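Local coordinates for protein AlkZ (Streptomyces sahachiroi, PDB 5UUJ) that belongs to the AlkZ-like family of DNA glycosylases, helix-rich proteins of the helix-turn-helix clan, at residues Ser29-Val34 with Asn65-Asp70; Gln43-Ala48 with Leu83-Pro88. One frame throughout, in Å; residues are numbered along the deposited sequence.

Contact 1: Ser29-Val34 with Asn65-Asp70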
loop_
_atom_site.group_PDB
_atom_site.type_symbol
_atom_site.label_atom_id
_atom_site.label_comp_id
_atom_site.label_asym_id
_atom_site.label_seq_id
_atom_site.Cartn_x
_atom_site.Cartn_y
_atom_site.Cartn_z
ATOM N N SER A 29 16.568 -2.481 3.493
ATOM C CA SER A 29 16.546 -2.193 2.066
ATOM C C SER A 29 15.143 -1.748 1.667
ATOM O O SER A 29 14.194 -1.903 2.441
ATOM C CB SER A 29 16.964 -3.421 1.261
ATOM O OG SER A 29 15.978 -4.433 1.339
ATOM N N ALA A 30 15.007 -1.193 0.469
ATOM C CA ALA A 30 13.694 -0.804 -0.031
ATOM C C ALA A 30 12.784 -2.026 -0.135
ATOM O O ALA A 30 11.585 -1.940 0.129
ATOM C CB ALA A 30 13.814 -0.109 -1.377
ATOM N N SER A 31 13.362 -3.165 -0.514
ATOM C CA SER A 31 12.609 -4.414 -0.607
ATOM C C SER A 31 12.134 -4.874 0.766
ATOM O O SER A 31 11.021 -5.380 0.899
ATOM C CB SER A 31 13.453 -5.512 -1.256
ATOM O OG SER A 31 13.665 -5.237 -2.629
ATOM N N ASP A 32 12.979 -4.705 1.781
ATOM C CA ASP A 32 12.602 -5.042 3.155
ATOM C C ASP A 32 11.401 -4.223 3.617
ATOM O O ASP A 32 10.483 -4.758 4.240
ATOM C CB ASP A 32 13.772 -4.817 4.120
ATOM C CG ASP A 32 14.897 -5.816 3.929
ATOM O OD1 ASP A 32 14.643 -6.909 3.379
ATOM O OD2 ASP A 32 16.035 -5.507 4.337
ATOM N N VAL A 33 11.412 -2.929 3.312
ATOM C CA VAL A 33 10.322 -2.044 3.707
ATOM C C VAL A 33 9.029 -2.391 2.964
ATOM O O VAL A 33 7.977 -2.568 3.582
ATOM C CB VAL A 33 10.680 -0.563 3.454
ATOM C CG1 VAL A 33 9.483 0.346 3.732
ATOM C CG2 VAL A 33 11.853 -0.156 4.318
ATOM N N VAL A 34 9.110 -2.483 1.641
ATOM C CA VAL A 34 7.938 -2.789 0.829
ATOM C C VAL A 34 7.352 -4.141 1.220
ATOM O O VAL A 34 6.134 -4.287 1.333
ATOM C CB VAL A 34 8.283 -2.779 -0.675
ATOM C CG1 VAL A 34 7.121 -3.312 -1.517
ATOM C CG2 VAL A 34 8.639 -1.376 -1.115
ATOM N N ASN A 65 14.458 3.520 -6.481
ATOM C CA ASN A 65 14.774 3.524 -7.907
ATOM C C ASN A 65 15.793 2.453 -8.287
ATOM O O ASN A 65 15.673 1.829 -9.340
ATOM C CB ASN A 65 15.295 4.899 -8.340
ATOM C CG ASN A 65 14.192 5.942 -8.448
ATOM O OD1 ASN A 65 13.027 5.617 -8.676
ATOM N ND2 ASN A 65 14.563 7.207 -8.290
ATOM N N ARG A 66 16.794 2.236 -7.437
ATOM C CA ARG A 66 17.827 1.239 -7.731
ATOM C C ARG A 66 17.246 -0.173 -7.705
ATOM O O ARG A 66 17.566 -1.003 -8.557
ATOM C CB ARG A 66 18.993 1.333 -6.740
ATOM C CG ARG A 66 19.837 2.597 -6.865
ATOM C CD ARG A 66 21.162 2.466 -6.114
ATOM N NE ARG A 66 20.989 1.955 -4.754
ATOM C CZ ARG A 66 20.849 2.714 -3.668
ATOM N NH1 ARG A 66 20.856 4.038 -3.759
ATOM N NH2 ARG A 66 20.698 2.146 -2.481
ATOM N N GLU A 67 16.387 -0.439 -6.730
ATOM C CA GLU A 67 15.827 -1.773 -6.563
ATOM C C GLU A 67 14.689 -2.033 -7.555
ATOM O O GLU A 67 14.370 -3.182 -7.853
ATOM C CB GLU A 67 15.371 -1.966 -5.112
ATOM C CG GLU A 67 16.565 -2.085 -4.156
ATOM C CD GLU A 67 16.186 -2.348 -2.713
ATOM O OE1 GLU A 67 15.484 -3.347 -2.445
ATOM O OE2 GLU A 67 16.612 -1.559 -1.839
ATOM N N VAL A 68 14.098 -0.966 -8.085
ATOM C CA VAL A 68 13.172 -1.094 -9.207
ATOM C C VAL A 68 13.983 -1.411 -10.460
ATOM O O VAL A 68 13.571 -2.221 -11.290
ATOM C CB VAL A 68 12.330 0.194 -9.413
ATOM C CG1 VAL A 68 11.660 0.217 -10.789
ATOM C CG2 VAL A 68 11.276 0.322 -8.319
ATOM N N ALA A 69 15.151 -0.785 -10.575
ATOM C CA ALA A 69 16.005 -0.962 -11.744
ATOM C C ALA A 69 16.579 -2.376 -11.824
ATOM O O ALA A 69 16.626 -2.957 -12.908
ATOM C CB ALA A 69 17.131 0.060 -11.739
ATOM N N ASP A 70 17.016 -2.928 -10.691
ATOM C CA ASP A 70 17.572 -4.284 -10.683
ATOM C C ASP A 70 16.469 -5.328 -10.483
ATOM O O ASP A 70 16.750 -6.496 -10.219
ATOM C CB ASP A 70 18.674 -4.437 -9.612
ATOM C CG ASP A 70 18.173 -4.234 -8.182
ATOM O OD1 ASP A 70 17.008 -4.562 -7.875
ATOM O OD2 ASP A 70 18.976 -3.760 -7.345
#
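The carboxylate of E67 docks on the first turn of helix 30-36 and is gripped there by three hydrogen bonds. OE2 of E67 takes the backbone N-H of A30 at 2.8 Å, on its syn side and somewhat out of the carboxylate plane. OE1 of E67 takes two donors from one residue: S31 N approaches from above the plane at 2.9 Å, and S31 OG comes in nearly along the C-O axis at 2.6 Å. With one oxygen on each of two successive amides and the hydroxyl added, rotation of the carboxylate should be restricted. Both N-H...O angles are well bent, 141° and 137°, as would be expected where one flat group spans two successive amides. Beside these bonds, A30 CB touches E67 OE2 at 3.2 Å, a close approach. E67 reaches this far because its chain runs extended beyond CG (chi2 -177°). The negative charge lies at the N-terminal end of the helix, where the helix dipole would probably stabilise it. The same turn is closed by a capping box: D32 N donates to S29 OG at 3.0 Å, and S29 N returns a 3.2 Å bond to D32 OD2. E67 thus binds amides that the box does not use. S31 OG also lies near S72 O, a weak secondary bond that would share the proton given to E67. The contact therefore pins the start of helix 30-36 to the last turn of helix 62-69; A30 leans on V52 of helix 45-53, while V34 and V68 both pack on L85 of strand 83-86.

Contact 2: Gln43-Ala48 with Leu83-Pro88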
loop_
_atom_site.group_PDB
_atom_site.type_symbol
_atom_site.label_atom_id
_atom_site.label_comp_id
_atom_site.label_asym_id
_atom_site.label_seq_id
_atom_site.Cartn_x
_atom_site.Cartn_y
_atom_site.Cartn_z
ATOM N N GLN A 43 1.294 5.700 -6.517
ATOM C CA GLN A 43 0.674 6.473 -7.585
ATOM C C GLN A 43 1.409 7.799 -7.742
ATOM O O GLN A 43 1.624 8.274 -8.857
ATOM C CB GLN A 43 -0.811 6.709 -7.306
ATOM C CG GLN A 43 -1.536 7.440 -8.427
ATOM C CD GLN A 43 -1.351 6.775 -9.780
ATOM O OE1 GLN A 43 -1.733 5.621 -9.975
ATOM N NE2 GLN A 43 -0.756 7.500 -10.722
ATOM N N VAL A 44 1.783 8.391 -6.612
ATOM C CA VAL A 44 2.686 9.534 -6.592
ATOM C C VAL A 44 4.070 9.010 -6.216
ATOM O O VAL A 44 4.315 8.653 -5.065
ATOM C CB VAL A 44 2.228 10.618 -5.598
ATOM C CG1 VAL A 44 3.144 11.832 -5.673
ATOM C CG2 VAL A 44 0.783 11.020 -5.877
ATOM N N TRP A 45 4.966 8.955 -7.197
ATOM C CA TRP A 45 6.241 8.268 -7.024
ATOM C C TRP A 45 7.108 8.909 -5.948
ATOM O O TRP A 45 7.710 8.206 -5.138
ATOM C CB TRP A 45 7.012 8.226 -8.344
ATOM C CG TRP A 45 8.263 7.426 -8.237
ATOM C CD1 TRP A 45 9.541 7.880 -8.357
ATOM C CD2 TRP A 45 8.359 6.025 -7.960
ATOM N NE1 TRP A 45 10.430 6.849 -8.181
ATOM C CE2 TRP A 45 9.730 5.698 -7.935
ATOM C CE3 TRP A 45 7.419 5.014 -7.731
ATOM C CZ2 TRP A 45 10.184 4.404 -7.693
ATOM C CZ3 TRP A 45 7.872 3.730 -7.492
ATOM C CH2 TRP A 45 9.240 3.436 -7.475
ATOM N N SER A 46 7.166 10.238 -5.937
ATOM C CA SER A 46 7.996 10.958 -4.979
ATOM C C SER A 46 7.580 10.638 -3.548
ATOM O O SER A 46 8.411 10.617 -2.641
ATOM C CB SER A 46 7.921 12.467 -5.226
ATOM O OG SER A 46 6.588 12.942 -5.149
ATOM N N VAL A 47 6.292 10.376 -3.357
ATOM C CA VAL A 47 5.764 10.034 -2.044
ATOM C C VAL A 47 6.175 8.614 -1.633
ATOM O O VAL A 47 6.466 8.361 -0.465
ATOM C CB VAL A 47 4.231 10.177 -2.028
ATOM C CG1 VAL A 47 3.634 9.574 -0.768
ATOM C CG2 VAL A 47 3.848 11.645 -2.141
ATOM N N ALA A 48 6.203 7.695 -2.593
ATOM C CA ALA A 48 6.612 6.322 -2.316
ATOM C C ALA A 48 8.085 6.267 -1.921
ATOM O O ALA A 48 8.469 5.525 -1.015
ATOM C CB ALA A 48 6.355 5.436 -3.520
ATOM N N LEU A 83 -2.133 1.612 -7.561
ATOM C CA LEU A 83 -0.764 1.259 -7.910
ATOM C C LEU A 83 0.101 1.079 -6.667
ATOM O O LEU A 83 0.195 1.981 -5.837
ATOM C CB LEU A 83 -0.165 2.337 -8.813
ATOM C CG LEU A 83 1.210 2.044 -9.411
ATOM C CD1 LEU A 83 1.130 0.868 -10.369
ATOM C CD2 LEU A 83 1.752 3.282 -10.110
ATOM N N HIS A 84 0.727 -0.091 -6.557
ATOM C CA HIS A 84 1.571 -0.436 -5.415
ATOM C C HIS A 84 2.963 -0.872 -5.847
ATOM O O HIS A 84 3.132 -1.481 -6.903
ATOM C CB HIS A 84 0.953 -1.580 -4.606
ATOM C CG HIS A 84 -0.054 -1.150 -3.586
ATOM N ND1 HIS A 84 -1.377 -0.924 -3.892
ATOM C CD2 HIS A 84 0.065 -0.948 -2.250
ATOM C CE1 HIS A 84 -2.029 -0.579 -2.791
ATOM N NE2 HIS A 84 -1.174 -0.587 -1.786
ATOM N N LEU A 85 3.954 -0.566 -5.015
ATOM C CA LEU A 85 5.226 -1.274 -5.054
ATOM C C LEU A 85 5.039 -2.604 -4.335
ATOM O O LEU A 85 4.398 -2.654 -3.285
ATOM C CB LEU A 85 6.343 -0.465 -4.388
ATOM C CG LEU A 85 6.990 0.665 -5.193
ATOM C CD1 LEU A 85 7.787 1.572 -4.276
ATOM C CD2 LEU A 85 7.890 0.107 -6.286
ATOM N N LEU A 86 5.576 -3.677 -4.909
ATOM C CA LEU A 86 5.558 -4.994 -4.275
ATOM C C LEU A 86 6.845 -5.748 -4.576
ATOM O O LEU A 86 7.500 -5.492 -5.588
ATOM C CB LEU A 86 4.361 -5.818 -4.760
ATOM C CG LEU A 86 2.959 -5.303 -4.425
ATOM C CD1 LEU A 86 1.921 -6.049 -5.243
ATOM C CD2 LEU A 86 2.669 -5.452 -2.946
ATOM N N ARG A 87 7.207 -6.674 -3.695
ATOM C CA ARG A 87 8.268 -7.625 -3.999
ATOM C C ARG A 87 7.695 -8.651 -4.968
ATOM O O ARG A 87 6.664 -9.253 -4.671
ATOM C CB ARG A 87 8.788 -8.318 -2.738
ATOM C CG ARG A 87 9.553 -7.415 -1.787
ATOM C CD ARG A 87 10.309 -8.231 -0.749
ATOM N NE ARG A 87 11.404 -8.994 -1.350
ATOM C CZ ARG A 87 11.787 -10.209 -0.964
ATOM N NH1 ARG A 87 11.169 -10.834 0.033
ATOM N NH2 ARG A 87 12.795 -10.811 -1.581
ATOM N N PRO A 88 8.344 -8.848 -6.132
ATOM C CA PRO A 88 7.782 -9.767 -7.130
ATOM C C PRO A 88 7.511 -11.166 -6.581
ATOM O O PRO A 88 6.500 -11.767 -6.942
ATOM C CB PRO A 88 8.863 -9.810 -8.219
ATOM C CG PRO A 88 9.612 -8.547 -8.067
ATOM C CD PRO A 88 9.594 -8.225 -6.606
HETATM O O HOH W 1 -3.262 4.194 -8.545
#
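L85 meets the six-membered ring of W45 at its edge. From CB, which points toward helix 45-53, the chain turns with CG anti to the carbonyl carbon (chi1 -80°), bringing CG of L85 to 3.9 Å from CZ3 of W45. There it forks. CD2 of L85 lies in the plane of the indole, 3.8 Å from CH2 of W45, so this methyl meets the edge of the ring. The other branch, CD1, stands off the ring plane, beside the CZ3-CH2 edge, and reaches on to A48, with L85 CD1 at 4.2 Å from A48 CB. The indole extends toward the strand because CG of W45 is anti to the backbone N (chi1 -175°). Its NE1 hydrogen-bonds to N65 OD1 of helix 62-69, and the ring makes a cation-pi contact with K75. In the fold, L85 sits on the central strand of a three-stranded antiparallel sheet, between strands 40-41 and 74-77, and helix 45-53 packs against it; V64 and V68 of helix 62-69 touch both L85 and W45. At the start of the strand the contact turns polar. Q43, bent at chi2, lays its OE1 3.8 Å from L83 CB and crosses that side chain at about a right angle. A water bridges Q43 OE1 and L83 N, accepting from L83 N at 3.0 Å; its 2.5 Å separation from Q43 OE1 is unusually short and doubtful.

From the N terminus the chain passes 29-34, then 43-48, then 65-70 and last 83-88, so the two contacts cross rather than nest. Contact 1 closes a loop of 30 residues holding strand 40-41 and helix 45-53; contact 2 closes one of 34 residues holding helix 62-69 and strand 74-77. Their centres lie 10 Å apart, and they touch directly, through the W45-N65 bond and where V34 CG1 packs on L85 O at 3.3 Å. Together they tie three helices, 30-36, 45-53 and 62-69, to the central strand 83-86 of the small antiparallel sheet.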